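Local coordinates for galactonate dehydratase (Zobellia galactanivorans, PDB 5OLC), which belongs to the enolase superfamily of enzymes, joining a mandelate racemase/muconate lactonizing enzyme-type N-terminal domain to a TIM-barrel-like C-terminal domain, at residues Glu15-Ser20 with Asp376-Tyr381; Asp68-Phe73 with Gln87-Arg92; Pro135-Tyr140 with Leu361-Thr366; Glu214-Ala219 with Thr246-Ser251; Asp269-Ala274 with Tyr297-Val302. One frame throughout, in Å; residues are numbered along the deposited sequence.

Interaction 1: Glu15-Ser20 with Asp376-Tyr381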
# COMPACT_ATOMS: atom_id res chain seq x y z
N GLU A 15 -15.53 44.93 14.31
CA GLU A 15 -15.66 45.08 15.76
C GLU A 15 -15.89 43.77 16.52
O GLU A 15 -17.04 43.32 16.64
CB GLU A 15 -16.76 46.10 16.11
CG GLU A 15 -16.31 47.55 15.93
CD GLU A 15 -17.38 48.61 15.71
OE1 GLU A 15 -18.59 48.30 15.81
OE2 GLU A 15 -16.99 49.77 15.43
N PRO A 16 -14.81 43.17 17.09
CA PRO A 16 -14.99 41.95 17.89
C PRO A 16 -15.49 42.22 19.31
O PRO A 16 -15.06 43.17 19.94
CB PRO A 16 -13.60 41.31 17.85
CG PRO A 16 -12.65 42.47 17.68
CD PRO A 16 -13.39 43.60 17.05
N TYR A 17 -16.43 41.41 19.79
CA TYR A 17 -17.00 41.55 21.13
C TYR A 17 -16.97 40.23 21.85
O TYR A 17 -17.51 39.25 21.34
CB TYR A 17 -18.44 42.07 21.10
CG TYR A 17 -18.66 43.34 20.31
CD1 TYR A 17 -18.27 44.58 20.82
CD2 TYR A 17 -19.30 43.32 19.07
CE1 TYR A 17 -18.48 45.76 20.10
CE2 TYR A 17 -19.52 44.49 18.35
CZ TYR A 17 -19.10 45.71 18.87
OH TYR A 17 -19.29 46.88 18.16
N VAL A 18 -16.34 40.21 23.05
CA VAL A 18 -16.26 39.04 23.92
C VAL A 18 -17.41 39.20 24.91
O VAL A 18 -17.44 40.18 25.66
CB VAL A 18 -14.91 38.90 24.66
CG1 VAL A 18 -14.94 37.72 25.61
CG2 VAL A 18 -13.77 38.77 23.68
N ILE A 19 -18.35 38.26 24.88
CA ILE A 19 -19.51 38.34 25.76
C ILE A 19 -19.45 37.21 26.78
O ILE A 19 -19.19 36.06 26.42
CB ILE A 19 -20.86 38.46 24.98
CG1 ILE A 19 -21.03 37.34 23.91
CG2 ILE A 19 -20.97 39.86 24.35
CD1 ILE A 19 -22.47 37.10 23.37
N SER A 20 -19.62 37.56 28.08
CA SER A 20 -19.52 36.62 29.20
C SER A 20 -20.83 36.46 30.01
O SER A 20 -21.58 37.43 30.15
CB SER A 20 -18.38 37.05 30.12
OG SER A 20 -18.09 36.03 31.06
N ASP A 376 -28.07 46.51 23.61
CA ASP A 376 -28.20 46.79 25.04
C ASP A 376 -27.76 45.56 25.83
O ASP A 376 -27.00 45.69 26.79
CB ASP A 376 -29.63 47.21 25.40
CG ASP A 376 -30.08 48.53 24.77
OD1 ASP A 376 -29.23 49.43 24.59
OD2 ASP A 376 -31.30 48.67 24.52
N LYS A 377 -28.19 44.35 25.38
CA LYS A 377 -27.80 43.07 25.99
C LYS A 377 -26.34 42.72 25.65
O LYS A 377 -25.71 41.96 26.38
CB LYS A 377 -28.76 41.95 25.61
CG LYS A 377 -30.19 42.25 26.02
CD LYS A 377 -30.70 41.28 27.07
CE LYS A 377 -32.21 41.21 27.09
NZ LYS A 377 -32.78 40.66 25.83
N LEU A 378 -25.82 43.32 24.57
CA LEU A 378 -24.43 43.22 24.12
C LEU A 378 -23.58 44.01 25.11
O LEU A 378 -22.67 43.43 25.69
CB LEU A 378 -24.28 43.77 22.68
CG LEU A 378 -22.97 43.58 21.87
CD1 LEU A 378 -21.91 44.61 22.19
CD2 LEU A 378 -22.45 42.17 21.91
N GLU A 379 -23.91 45.32 25.35
CA GLU A 379 -23.20 46.19 26.31
C GLU A 379 -23.24 45.65 27.73
O GLU A 379 -22.27 45.79 28.47
CB GLU A 379 -23.74 47.63 26.28
CG GLU A 379 -23.20 48.48 25.14
CD GLU A 379 -21.73 48.87 25.19
OE1 GLU A 379 -21.08 48.85 24.12
OE2 GLU A 379 -21.25 49.22 26.30
N HIS A 380 -24.37 45.00 28.10
CA HIS A 380 -24.55 44.41 29.42
C HIS A 380 -23.67 43.21 29.67
O HIS A 380 -23.06 43.14 30.73
CB HIS A 380 -26.03 44.06 29.69
CG HIS A 380 -26.22 43.42 31.03
ND1 HIS A 380 -26.56 42.09 31.14
CD2 HIS A 380 -26.02 43.92 32.27
CE1 HIS A 380 -26.61 41.84 32.44
NE2 HIS A 380 -26.29 42.91 33.16
N TYR A 381 -23.62 42.26 28.73
CA TYR A 381 -22.88 41.01 28.87
C TYR A 381 -21.39 41.07 28.51
O TYR A 381 -20.69 40.10 28.78
CB TYR A 381 -23.57 39.92 28.08
CG TYR A 381 -24.81 39.37 28.73
CD1 TYR A 381 -24.72 38.40 29.72
CD2 TYR A 381 -26.08 39.75 28.30
CE1 TYR A 381 -25.87 37.84 30.29
CE2 TYR A 381 -27.23 39.21 28.86
CZ TYR A 381 -27.12 38.25 29.86
OH TYR A 381 -28.23 37.72 30.46
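In the N-terminal domain, the outer strand 11-22 of the three-stranded antiparallel sheet carries the short helix 375-381 from near the chain's other end, with Tyr-17, Ile-19 and Ser-20 meeting Leu-378 and Tyr-381. The axes of the two short segments cross at 73° and come within 7.7 Å. In Leu-378, CG lies anti to the backbone N and beside the carbonyl carbon (chi1 -170°). Its two methyls meet different strand side chains. One branch, CD1, sits over a face of the Tyr-17 ring, 4.0 Å from the ring centroid, which is the geometry of a CH-pi contact. The other branch, CD2, meets Ile-19 CG2 at 3.7 Å, and both neighbours are crossed at about a right angle. Beyond them, Ser-20 N donates to Tyr-381 O over 2.8 Å, with 163° at the hydrogen. Ser-20 O lies at the edge of the Tyr-381 ring, near its plane and 3.3 Å from CD1. The phenol of Tyr-381 is anchored to Glu-348, and Ser-20 OG to Lys-38. On the strand itself, Tyr-17 OH bonds Glu-15 OE1 at 2.8 Å. Tyr-17 and Ile-19 bond through their backbones to strand 36-46, whereas the Ser-20 N-H is spent on the helix. A backbone N-H of this outer strand thus ties down a carbonyl in the helix's last turn, while apolar side chains supply the remaining hold.

Interaction 2: Asp68-Phe73 with Gln87-Arg92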
# COMPACT_ATOMS: atom_id res chain seq x y z
N ASP A 68 -8.38 41.02 15.58
CA ASP A 68 -7.54 42.22 15.67
C ASP A 68 -6.27 42.10 14.81
O ASP A 68 -5.76 43.11 14.33
CB ASP A 68 -7.13 42.49 17.12
CG ASP A 68 -8.22 42.88 18.11
OD1 ASP A 68 -9.38 43.08 17.68
OD2 ASP A 68 -7.91 43.02 19.31
N PHE A 69 -5.76 40.85 14.65
CA PHE A 69 -4.56 40.58 13.85
C PHE A 69 -4.82 40.82 12.37
O PHE A 69 -3.99 41.44 11.71
CB PHE A 69 -3.99 39.17 14.11
CG PHE A 69 -2.90 38.76 13.15
CD1 PHE A 69 -1.60 39.25 13.29
CD2 PHE A 69 -3.17 37.91 12.09
CE1 PHE A 69 -0.60 38.89 12.38
CE2 PHE A 69 -2.17 37.54 11.19
CZ PHE A 69 -0.89 38.04 11.34
N PHE A 70 -5.97 40.32 11.86
CA PHE A 70 -6.37 40.45 10.45
C PHE A 70 -7.00 41.78 10.12
O PHE A 70 -7.05 42.14 8.94
CB PHE A 70 -7.35 39.34 10.04
CG PHE A 70 -6.83 37.93 10.23
CD1 PHE A 70 -5.73 37.47 9.51
CD2 PHE A 70 -7.45 37.06 11.12
CE1 PHE A 70 -5.25 36.19 9.70
CE2 PHE A 70 -6.97 35.77 11.31
CZ PHE A 70 -5.88 35.34 10.59
N THR A 71 -7.55 42.49 11.14
CA THR A 71 -8.28 43.74 10.94
C THR A 71 -7.45 44.72 10.11
O THR A 71 -8.01 45.13 9.10
CB THR A 71 -8.85 44.28 12.25
OG1 THR A 71 -9.77 43.32 12.76
CG2 THR A 71 -9.60 45.58 12.07
N PRO A 72 -6.14 44.99 10.35
CA PRO A 72 -5.41 45.94 9.47
C PRO A 72 -5.45 45.64 7.96
O PRO A 72 -5.58 46.60 7.19
CB PRO A 72 -3.97 45.90 10.00
CG PRO A 72 -4.13 45.55 11.43
CD PRO A 72 -5.30 44.60 11.50
N PHE A 73 -5.37 44.34 7.54
CA PHE A 73 -5.36 43.92 6.13
C PHE A 73 -6.76 43.64 5.53
O PHE A 73 -6.86 43.05 4.44
CB PHE A 73 -4.44 42.71 5.88
CG PHE A 73 -3.52 42.30 6.99
CD1 PHE A 73 -2.24 42.85 7.10
CD2 PHE A 73 -3.89 41.33 7.91
CE1 PHE A 73 -1.38 42.45 8.11
CE2 PHE A 73 -3.02 40.92 8.92
CZ PHE A 73 -1.77 41.50 9.02
N GLN A 87 -8.55 34.37 1.32
CA GLN A 87 -7.21 34.07 0.85
C GLN A 87 -6.13 35.03 1.38
O GLN A 87 -4.99 34.61 1.56
CB GLN A 87 -7.18 33.98 -0.69
CG GLN A 87 -7.62 32.61 -1.21
CD GLN A 87 -6.68 31.50 -0.79
OE1 GLN A 87 -5.50 31.44 -1.20
NE2 GLN A 87 -7.17 30.60 0.05
N GLU A 88 -6.49 36.29 1.66
CA GLU A 88 -5.55 37.26 2.23
C GLU A 88 -5.23 36.83 3.66
O GLU A 88 -4.07 36.67 4.01
CB GLU A 88 -6.10 38.70 2.16
CG GLU A 88 -5.24 39.75 2.87
CD GLU A 88 -3.93 40.22 2.25
OE1 GLU A 88 -3.31 41.12 2.86
OE2 GLU A 88 -3.53 39.71 1.17
N MET A 89 -6.29 36.56 4.47
CA MET A 89 -6.21 36.08 5.84
C MET A 89 -5.44 34.79 5.92
O MET A 89 -4.64 34.63 6.82
CB MET A 89 -7.62 35.87 6.41
CG MET A 89 -8.37 37.16 6.70
SD MET A 89 -9.86 36.78 7.64
CE MET A 89 -10.96 36.35 6.36
N TYR A 90 -5.66 33.87 4.96
CA TYR A 90 -4.94 32.60 4.88
C TYR A 90 -3.46 32.86 4.61
O TYR A 90 -2.65 32.47 5.44
CB TYR A 90 -5.53 31.64 3.84
CG TYR A 90 -4.87 30.28 3.83
CD1 TYR A 90 -5.22 29.31 4.77
CD2 TYR A 90 -3.90 29.96 2.89
CE1 TYR A 90 -4.60 28.05 4.77
CE2 TYR A 90 -3.26 28.72 2.90
CZ TYR A 90 -3.63 27.76 3.83
OH TYR A 90 -3.02 26.53 3.81
N ARG A 91 -3.11 33.57 3.51
CA ARG A 91 -1.71 33.93 3.20
C ARG A 91 -0.98 34.53 4.40
O ARG A 91 0.18 34.20 4.64
CB ARG A 91 -1.62 34.86 1.96
CG ARG A 91 -1.71 34.15 0.61
CD ARG A 91 -0.38 33.57 0.12
NE ARG A 91 0.49 34.56 -0.55
CZ ARG A 91 1.49 34.25 -1.38
NH1 ARG A 91 1.76 32.98 -1.68
NH2 ARG A 91 2.22 35.21 -1.93
N ARG A 92 -1.69 35.34 5.22
CA ARG A 92 -1.14 35.97 6.41
C ARG A 92 -0.95 34.99 7.59
O ARG A 92 0.08 35.04 8.26
CB ARG A 92 -2.00 37.18 6.86
CG ARG A 92 -2.15 38.33 5.86
CD ARG A 92 -0.97 39.29 5.76
NE ARG A 92 -1.17 40.23 4.65
CZ ARG A 92 -0.49 41.37 4.48
NH1 ARG A 92 0.44 41.74 5.34
NH2 ARG A 92 -0.76 42.15 3.44
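This contact joins helix 60-70 and the residues that follow it, up to Phe-73, to helix 82-93 in the N-terminal domain. It is built on two phenylalanines: Phe-73 takes the side chain of Arg-92, and Phe-70 that of Met-89. The Arg-92 guanidinium lies flat on the Phe-73 ring, with centres 4.2 Å apart and planes 23° from parallel. Its CD stands over the middle of the same face, 3.8 Å from the centroid. Glu-88, one turn earlier on the helix, holds the guanidinium side-on, NE and NH2 both donating to OE1, with NH2 to OE1 2.8 Å in a salt bridge. The two helices follow the antiparallel sheet in the chain, as in the capping domain of the enolase superfamily. Phe-70 is sandwiched: Phe-69 CD2 lies over one face and Met-89 CB over the opposite one. Met-89 SD, 4.5 Å from the Phe-70 centroid, adds a Met-aromatic contact, and CG approaches off-centre at 4.2 Å. Leu-102, Ala-105 and Ile-106 of helix 101-120 also pack on Phe-70.

Interaction 3: Pro135-Tyr140 with Leu361-Thr366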
# COMPACT_ATOMS: atom_id res chain seq x y z
N PRO A 135 -35.80 23.01 2.54
CA PRO A 135 -36.42 24.19 3.17
C PRO A 135 -36.81 23.97 4.63
O PRO A 135 -37.04 24.92 5.37
CB PRO A 135 -37.64 24.45 2.29
CG PRO A 135 -38.00 23.12 1.75
CD PRO A 135 -36.72 22.35 1.59
N ILE A 136 -36.90 22.70 5.02
CA ILE A 136 -37.23 22.25 6.37
C ILE A 136 -36.12 21.29 6.79
O ILE A 136 -35.66 20.48 5.98
CB ILE A 136 -38.66 21.62 6.44
CG1 ILE A 136 -39.75 22.68 6.18
CG2 ILE A 136 -38.91 20.89 7.78
CD1 ILE A 136 -40.32 22.65 4.77
N ILE A 137 -35.62 21.47 8.02
CA ILE A 137 -34.58 20.64 8.62
C ILE A 137 -35.06 20.24 10.04
O ILE A 137 -35.76 21.03 10.67
CB ILE A 137 -33.13 21.25 8.51
CG1 ILE A 137 -32.56 21.66 9.84
CG2 ILE A 137 -32.98 22.39 7.51
CD1 ILE A 137 -31.64 20.69 10.35
N GLU A 138 -34.76 19.02 10.51
CA GLU A 138 -35.19 18.54 11.82
C GLU A 138 -33.98 18.41 12.77
O GLU A 138 -33.27 17.40 12.75
CB GLU A 138 -36.05 17.25 11.73
CG GLU A 138 -35.45 16.07 10.99
CD GLU A 138 -36.15 14.75 11.21
OE1 GLU A 138 -35.45 13.71 11.29
OE2 GLU A 138 -37.40 14.74 11.30
N PRO A 139 -33.67 19.46 13.57
CA PRO A 139 -32.46 19.39 14.42
C PRO A 139 -32.58 18.49 15.64
O PRO A 139 -33.69 18.07 16.00
CB PRO A 139 -32.21 20.85 14.79
CG PRO A 139 -33.55 21.47 14.77
CD PRO A 139 -34.36 20.75 13.73
N TYR A 140 -31.43 18.17 16.25
CA TYR A 140 -31.39 17.35 17.46
C TYR A 140 -31.11 18.21 18.69
O TYR A 140 -30.45 19.26 18.59
CB TYR A 140 -30.43 16.16 17.35
CG TYR A 140 -28.98 16.50 17.06
CD1 TYR A 140 -28.52 16.62 15.75
CD2 TYR A 140 -28.05 16.60 18.09
CE1 TYR A 140 -27.18 16.90 15.48
CE2 TYR A 140 -26.71 16.88 17.83
CZ TYR A 140 -26.27 17.03 16.53
OH TYR A 140 -24.95 17.30 16.25
N LEU A 361 -37.59 22.68 11.94
CA LEU A 361 -37.02 24.02 11.80
C LEU A 361 -37.23 24.44 10.36
O LEU A 361 -37.16 23.59 9.46
CB LEU A 361 -35.52 23.97 12.12
CG LEU A 361 -34.86 25.28 12.48
CD1 LEU A 361 -34.08 25.15 13.74
CD2 LEU A 361 -33.98 25.74 11.37
N GLU A 362 -37.51 25.73 10.12
CA GLU A 362 -37.79 26.24 8.79
C GLU A 362 -36.78 27.30 8.41
O GLU A 362 -36.65 28.32 9.09
CB GLU A 362 -39.21 26.81 8.75
CG GLU A 362 -39.78 27.11 7.37
CD GLU A 362 -41.20 27.65 7.45
OE1 GLU A 362 -42.09 26.91 7.94
OE2 GLU A 362 -41.40 28.84 7.11
N VAL A 363 -36.06 27.04 7.31
CA VAL A 363 -35.02 27.91 6.77
C VAL A 363 -35.61 29.29 6.47
O VAL A 363 -36.65 29.36 5.82
CB VAL A 363 -34.32 27.27 5.53
CG1 VAL A 363 -33.16 28.13 5.01
CG2 VAL A 363 -33.83 25.85 5.83
N PRO A 364 -35.00 30.40 6.96
CA PRO A 364 -35.55 31.73 6.66
C PRO A 364 -35.20 32.22 5.23
O PRO A 364 -34.21 31.80 4.64
CB PRO A 364 -34.93 32.62 7.75
CG PRO A 364 -33.63 31.99 8.03
CD PRO A 364 -33.77 30.50 7.78
N CYS A 365 -36.02 33.15 4.71
CA CYS A 365 -35.91 33.74 3.37
C CYS A 365 -35.35 35.16 3.41
O CYS A 365 -35.12 35.76 2.36
CB CYS A 365 -37.27 33.70 2.68
SG CYS A 365 -38.32 32.33 3.23
N THR A 366 -35.15 35.69 4.63
CA THR A 366 -34.62 37.03 4.94
C THR A 366 -33.18 37.22 4.40
O THR A 366 -32.41 36.25 4.41
CB THR A 366 -34.69 37.25 6.46
OG1 THR A 366 -33.93 36.23 7.14
CG2 THR A 366 -36.13 37.24 7.00
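The flat groups that meet between Pro-135, Ile-137, Leu-361 and Val-363 are peptide units, joined by N-H...O=C bonds. Leu-361 N donates to Ile-137 O at 2.8 Å. In the return bond, Ile-137 N reaches Leu-361 O over 3.0 Å. Val-363 N closes the series on Pro-135 O at 3.0 Å. Ile-137 with Leu-361 is therefore an antiparallel hydrogen-bonded pair, and Ile-136 with Glu-362 the adjacent non-hydrogen-bonded one, where Ile-136 CA comes 3.4 Å from Leu-361 O. One face of this ribbon bears Ile-136 and Glu-362; the other bears Ile-137 and Leu-361. From the latter face, Ile-137 reaches Val-363 just past the paired residues, the CG2 atoms of Ile-137 and Val-363 lying 3.9 Å apart and the side chains crossing at about a right angle. The Pro-139 ring crosses Leu-361 at about a right angle too, its CD 3.8 Å from Leu-361 CB and its CG close to Leu-361 CD1. Met-336 and helix 309-321, through Val-316, Val-319 and Ala-320, cover this apolar side. Strand 136-142 also pairs in parallel with 170-174 and 337-339, so strand 360-362 is an antiparallel addition to the barrel-like sheet. The chemistry implies a join whose direction and register are set by three backbone bonds, while the branched side chains bury one of its faces against a helix.

Interaction 4: Glu214-Ala219 with Thr246-Ser251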
# COMPACT_ATOMS: atom_id res chain seq x y z
N GLU A 214 -15.80 -1.02 24.25
CA GLU A 214 -16.47 -1.58 25.42
C GLU A 214 -17.86 -0.93 25.53
O GLU A 214 -18.86 -1.65 25.63
CB GLU A 214 -15.65 -1.34 26.70
CG GLU A 214 -16.03 -2.25 27.85
CD GLU A 214 -15.12 -2.23 29.07
OE1 GLU A 214 -14.63 -1.15 29.45
OE2 GLU A 214 -14.90 -3.33 29.64
N LEU A 215 -17.91 0.41 25.40
CA LEU A 215 -19.13 1.21 25.45
C LEU A 215 -19.98 0.99 24.22
O LEU A 215 -21.20 0.82 24.36
CB LEU A 215 -18.80 2.70 25.63
CG LEU A 215 -19.94 3.74 25.51
CD1 LEU A 215 -21.00 3.56 26.60
CD2 LEU A 215 -19.38 5.14 25.58
N ALA A 216 -19.36 0.99 23.02
CA ALA A 216 -20.03 0.79 21.73
C ALA A 216 -20.77 -0.56 21.70
O ALA A 216 -21.99 -0.56 21.59
CB ALA A 216 -19.02 0.89 20.60
N ARG A 217 -20.04 -1.69 21.89
CA ARG A 217 -20.58 -3.06 21.91
C ARG A 217 -21.73 -3.25 22.90
O ARG A 217 -22.71 -3.94 22.60
CB ARG A 217 -19.48 -4.08 22.21
CG ARG A 217 -18.52 -4.35 21.06
CD ARG A 217 -17.65 -5.56 21.35
NE ARG A 217 -16.71 -5.84 20.26
CZ ARG A 217 -15.39 -5.73 20.36
NH1 ARG A 217 -14.83 -5.36 21.51
NH2 ARG A 217 -14.62 -6.01 19.32
N LYS A 218 -21.61 -2.63 24.09
CA LYS A 218 -22.62 -2.72 25.14
C LYS A 218 -23.84 -1.83 24.87
O LYS A 218 -24.96 -2.23 25.19
CB LYS A 218 -21.99 -2.42 26.52
N ALA A 219 -23.64 -0.63 24.28
CA ALA A 219 -24.70 0.33 23.98
C ALA A 219 -25.47 0.09 22.67
O ALA A 219 -26.48 0.76 22.42
CB ALA A 219 -24.15 1.75 24.02
N THR A 246 -17.72 -1.92 15.53
CA THR A 246 -19.06 -1.59 16.02
C THR A 246 -20.04 -1.26 14.87
O THR A 246 -19.63 -0.83 13.79
CB THR A 246 -19.04 -0.51 17.12
OG1 THR A 246 -20.31 -0.52 17.78
CG2 THR A 246 -18.74 0.89 16.60
N THR A 247 -21.34 -1.48 15.13
CA THR A 247 -22.42 -1.21 14.18
C THR A 247 -22.83 0.27 14.23
O THR A 247 -23.30 0.80 13.23
CB THR A 247 -23.61 -2.16 14.37
OG1 THR A 247 -24.23 -1.92 15.63
CG2 THR A 247 -23.22 -3.62 14.24
N ILE A 248 -22.66 0.92 15.42
CA ILE A 248 -22.99 2.33 15.66
C ILE A 248 -22.13 3.26 14.78
O ILE A 248 -20.89 3.20 14.89
CB ILE A 248 -22.87 2.71 17.17
CG1 ILE A 248 -23.63 1.72 18.08
CG2 ILE A 248 -23.32 4.16 17.41
CD1 ILE A 248 -23.26 1.79 19.57
N PRO A 249 -22.74 4.11 13.92
CA PRO A 249 -21.94 5.01 13.07
C PRO A 249 -21.04 5.96 13.85
O PRO A 249 -21.42 6.42 14.92
CB PRO A 249 -22.99 5.75 12.25
CG PRO A 249 -24.18 4.88 12.29
CD PRO A 249 -24.17 4.29 13.66
N ILE A 250 -19.82 6.18 13.35
CA ILE A 250 -18.78 6.98 14.01
C ILE A 250 -18.73 8.40 13.46
O ILE A 250 -18.57 8.60 12.25
CB ILE A 250 -17.41 6.25 13.96
CG1 ILE A 250 -17.48 4.80 14.55
CG2 ILE A 250 -16.28 7.06 14.60
CD1 ILE A 250 -17.97 4.60 16.04
N SER A 251 -18.91 9.38 14.36
CA SER A 251 -18.90 10.82 14.08
C SER A 251 -17.61 11.43 14.57
O SER A 251 -17.05 10.96 15.57
CB SER A 251 -20.04 11.50 14.81
OG SER A 251 -21.10 11.81 13.92
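Thr-246 and Ile-248 touch Ala-216 where, in the TIM-barrel-like domain, helix 209-219 packs beside the link from helix 236-245 to strand 250-252. Thr-246, the first residue to leave helical geometry, points toward helix 209-219. Its OG1, anti to the backbone N (chi1 -164°), comes 3.4 Å from Ala-216 CB, and its CB lies 3.8 Å from the same methyl. That hydroxyl is satisfied by Glu-220, whose OE2 also accepts from Thr-247 N, so one carboxylate ties the start of the link to the end of helix 209-219. Thr-247 packs on Arg-217 of a neighbouring subunit. Ile-248 turns back toward that helix and brings its terminal methyl, CD1, nearest. Backbone bonds of Pro-249 and Ser-251 with Phe-227, and of Ile-250 with Asp-272, then bring the chain into the parallel sheet; Ile-250 N also bonds Asp-272 OD2. No hydrogen bond joins the two segments directly. The Ile-248 methyl, CD1, rests 3.3 Å from Ala-216 O and 4.5 Å from Ala-216 CB.

Interaction 5: Asp269-Ala274 with Tyr297-Val302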
# COMPACT_ATOMS: atom_id res chain seq x y z
N ASP A 269 -10.47 6.78 6.18
CA ASP A 269 -11.79 6.12 6.38
C ASP A 269 -12.25 6.08 7.87
O ASP A 269 -12.81 5.07 8.33
CB ASP A 269 -11.78 4.71 5.73
CG ASP A 269 -13.04 4.31 4.97
OD1 ASP A 269 -13.82 5.22 4.57
OD2 ASP A 269 -13.26 3.08 4.78
N CYS A 270 -12.02 7.20 8.61
CA CYS A 270 -12.29 7.36 10.03
C CYS A 270 -13.77 7.43 10.40
O CYS A 270 -14.21 6.71 11.31
CB CYS A 270 -11.56 8.59 10.57
SG CYS A 270 -9.80 8.63 10.17
N VAL A 271 -14.51 8.35 9.75
CA VAL A 271 -15.88 8.64 10.11
C VAL A 271 -16.93 8.24 9.06
O VAL A 271 -16.65 8.15 7.86
CB VAL A 271 -16.04 10.13 10.50
CG1 VAL A 271 -15.22 10.46 11.74
CG2 VAL A 271 -15.68 11.08 9.35
N ASP A 272 -18.16 8.03 9.57
CA ASP A 272 -19.38 7.79 8.82
C ASP A 272 -20.01 9.18 8.57
O ASP A 272 -20.59 9.40 7.51
CB ASP A 272 -20.34 6.90 9.64
CG ASP A 272 -19.99 5.44 9.61
OD1 ASP A 272 -20.13 4.81 8.53
OD2 ASP A 272 -19.62 4.90 10.66
N ILE A 273 -19.88 10.10 9.57
CA ILE A 273 -20.40 11.48 9.56
C ILE A 273 -19.28 12.45 9.92
O ILE A 273 -18.67 12.30 10.98
CB ILE A 273 -21.57 11.68 10.57
CG1 ILE A 273 -22.71 10.66 10.38
CG2 ILE A 273 -22.10 13.10 10.53
CD1 ILE A 273 -22.89 9.80 11.53
N ALA A 274 -19.05 13.48 9.08
CA ALA A 274 -18.05 14.52 9.34
C ALA A 274 -18.75 15.70 9.99
O ALA A 274 -19.79 16.14 9.50
CB ALA A 274 -17.40 14.94 8.04
N TYR A 297 -15.83 12.05 -1.31
CA TYR A 297 -15.51 10.88 -0.49
C TYR A 297 -16.76 10.09 -0.08
O TYR A 297 -16.62 9.07 0.59
CB TYR A 297 -14.67 11.27 0.75
CG TYR A 297 -13.22 11.49 0.42
CD1 TYR A 297 -12.34 10.42 0.28
CD2 TYR A 297 -12.74 12.77 0.16
CE1 TYR A 297 -11.00 10.62 -0.03
CE2 TYR A 297 -11.41 12.98 -0.20
CZ TYR A 297 -10.54 11.90 -0.29
OH TYR A 297 -9.23 12.11 -0.64
N ASN A 298 -17.95 10.57 -0.46
CA ASN A 298 -19.22 9.92 -0.13
C ASN A 298 -19.40 9.66 1.41
O ASN A 298 -19.71 8.55 1.85
CB ASN A 298 -19.43 8.65 -1.00
CG ASN A 298 -19.56 8.92 -2.49
OD1 ASN A 298 -20.54 9.52 -2.96
ND2 ASN A 298 -18.58 8.49 -3.27
N VAL A 299 -19.15 10.72 2.20
CA VAL A 299 -19.26 10.77 3.67
C VAL A 299 -20.26 11.84 3.98
O VAL A 299 -20.13 12.96 3.46
CB VAL A 299 -17.93 11.13 4.39
CG1 VAL A 299 -18.00 10.80 5.87
CG2 VAL A 299 -16.72 10.47 3.74
N ASP A 300 -21.21 11.55 4.90
CA ASP A 300 -22.25 12.49 5.35
C ASP A 300 -21.62 13.64 6.12
O ASP A 300 -20.56 13.49 6.72
CB ASP A 300 -23.26 11.79 6.28
CG ASP A 300 -23.85 10.50 5.76
OD1 ASP A 300 -23.10 9.50 5.68
OD2 ASP A 300 -25.08 10.47 5.52
N LEU A 301 -22.32 14.80 6.11
CA LEU A 301 -21.92 16.02 6.82
C LEU A 301 -23.07 16.53 7.66
O LEU A 301 -24.14 16.83 7.14
CB LEU A 301 -21.47 17.13 5.85
CG LEU A 301 -20.44 18.10 6.40
CD1 LEU A 301 -19.54 18.59 5.28
CD2 LEU A 301 -21.08 19.24 7.15
N VAL A 302 -22.83 16.63 8.97
CA VAL A 302 -23.76 17.21 9.93
C VAL A 302 -22.84 18.18 10.63
O VAL A 302 -21.88 17.71 11.24
CB VAL A 302 -24.40 16.20 10.92
CG1 VAL A 302 -25.32 16.91 11.92
CG2 VAL A 302 -25.15 15.08 10.18
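Ala-274 lies between Asp-300 and Val-302 in a parallel beta-alpha-beta unit of the TIM-barrel-like domain, in which helices 278-281 and 283-296 link strands 273-274 and 300-301. The tight part is here. Ala-274 N donates to Asp-300 O over 2.8 Å, almost straight at 175°. One step on, Val-302 N reaches Ala-274 O at 3.1 Å. Leu-301 CA adds a C-H contact to Ala-274 O, 3.4 Å away. Beside these bonds, Ile-273 and Val-302 lie side by side and point the same way, their CG2 methyls 3.7 Å apart. Toward the start of the strands the pairing loosens: Asp-300 N to Asp-272 O is a weak bond of 3.4 Å, bent to 141°. The carboxylates of Asp-272 and Asp-300, their OD1 atoms 6.2 Å apart, are not in contact. Asp-272 bridges to Arg-243 and accepts from Ile-250 N, while Asp-300 OD2 is salt-bridged to Lys-210 of a neighbouring subunit, which places this side at a subunit interface. The two positive partners would be expected to ease the repulsion between the acidic groups. Val-299, turned toward the first strand, packs beside the weak bond, with Phe-266 of helix 258-267 against it. Its CG1, anti to the backbone N (chi1 -165°), lies 3.4 Å from Asp-272 O and 4.2 Å from Val-271 CG2.

Interactions 3, 4 and 5 share the barrel-like sheet; interaction 2 lies in the N-terminal domain, and interaction 1 joins that domain's sheet to a helix near the C-terminus. Strands 250-252 and 273-274 are neighbours, so interactions 4 and 5, with centres about 16 Å apart, are directly joined: Ile-250 O and Asp-272 N, 2.8 Å apart, form a probable hydrogen bond. Interaction 3 meets interaction 5 by packing, Tyr-140 CE1 lying 4.0 Å from Val-302 CG1. Interactions 1 and 2 touch where Pro-16 CG comes 3.3 Å from Asp-68 OD1. Interaction 1 encloses the other four in sequence. Its centre is about 41 Å from that of interaction 4, on opposite sides of the chain's centre.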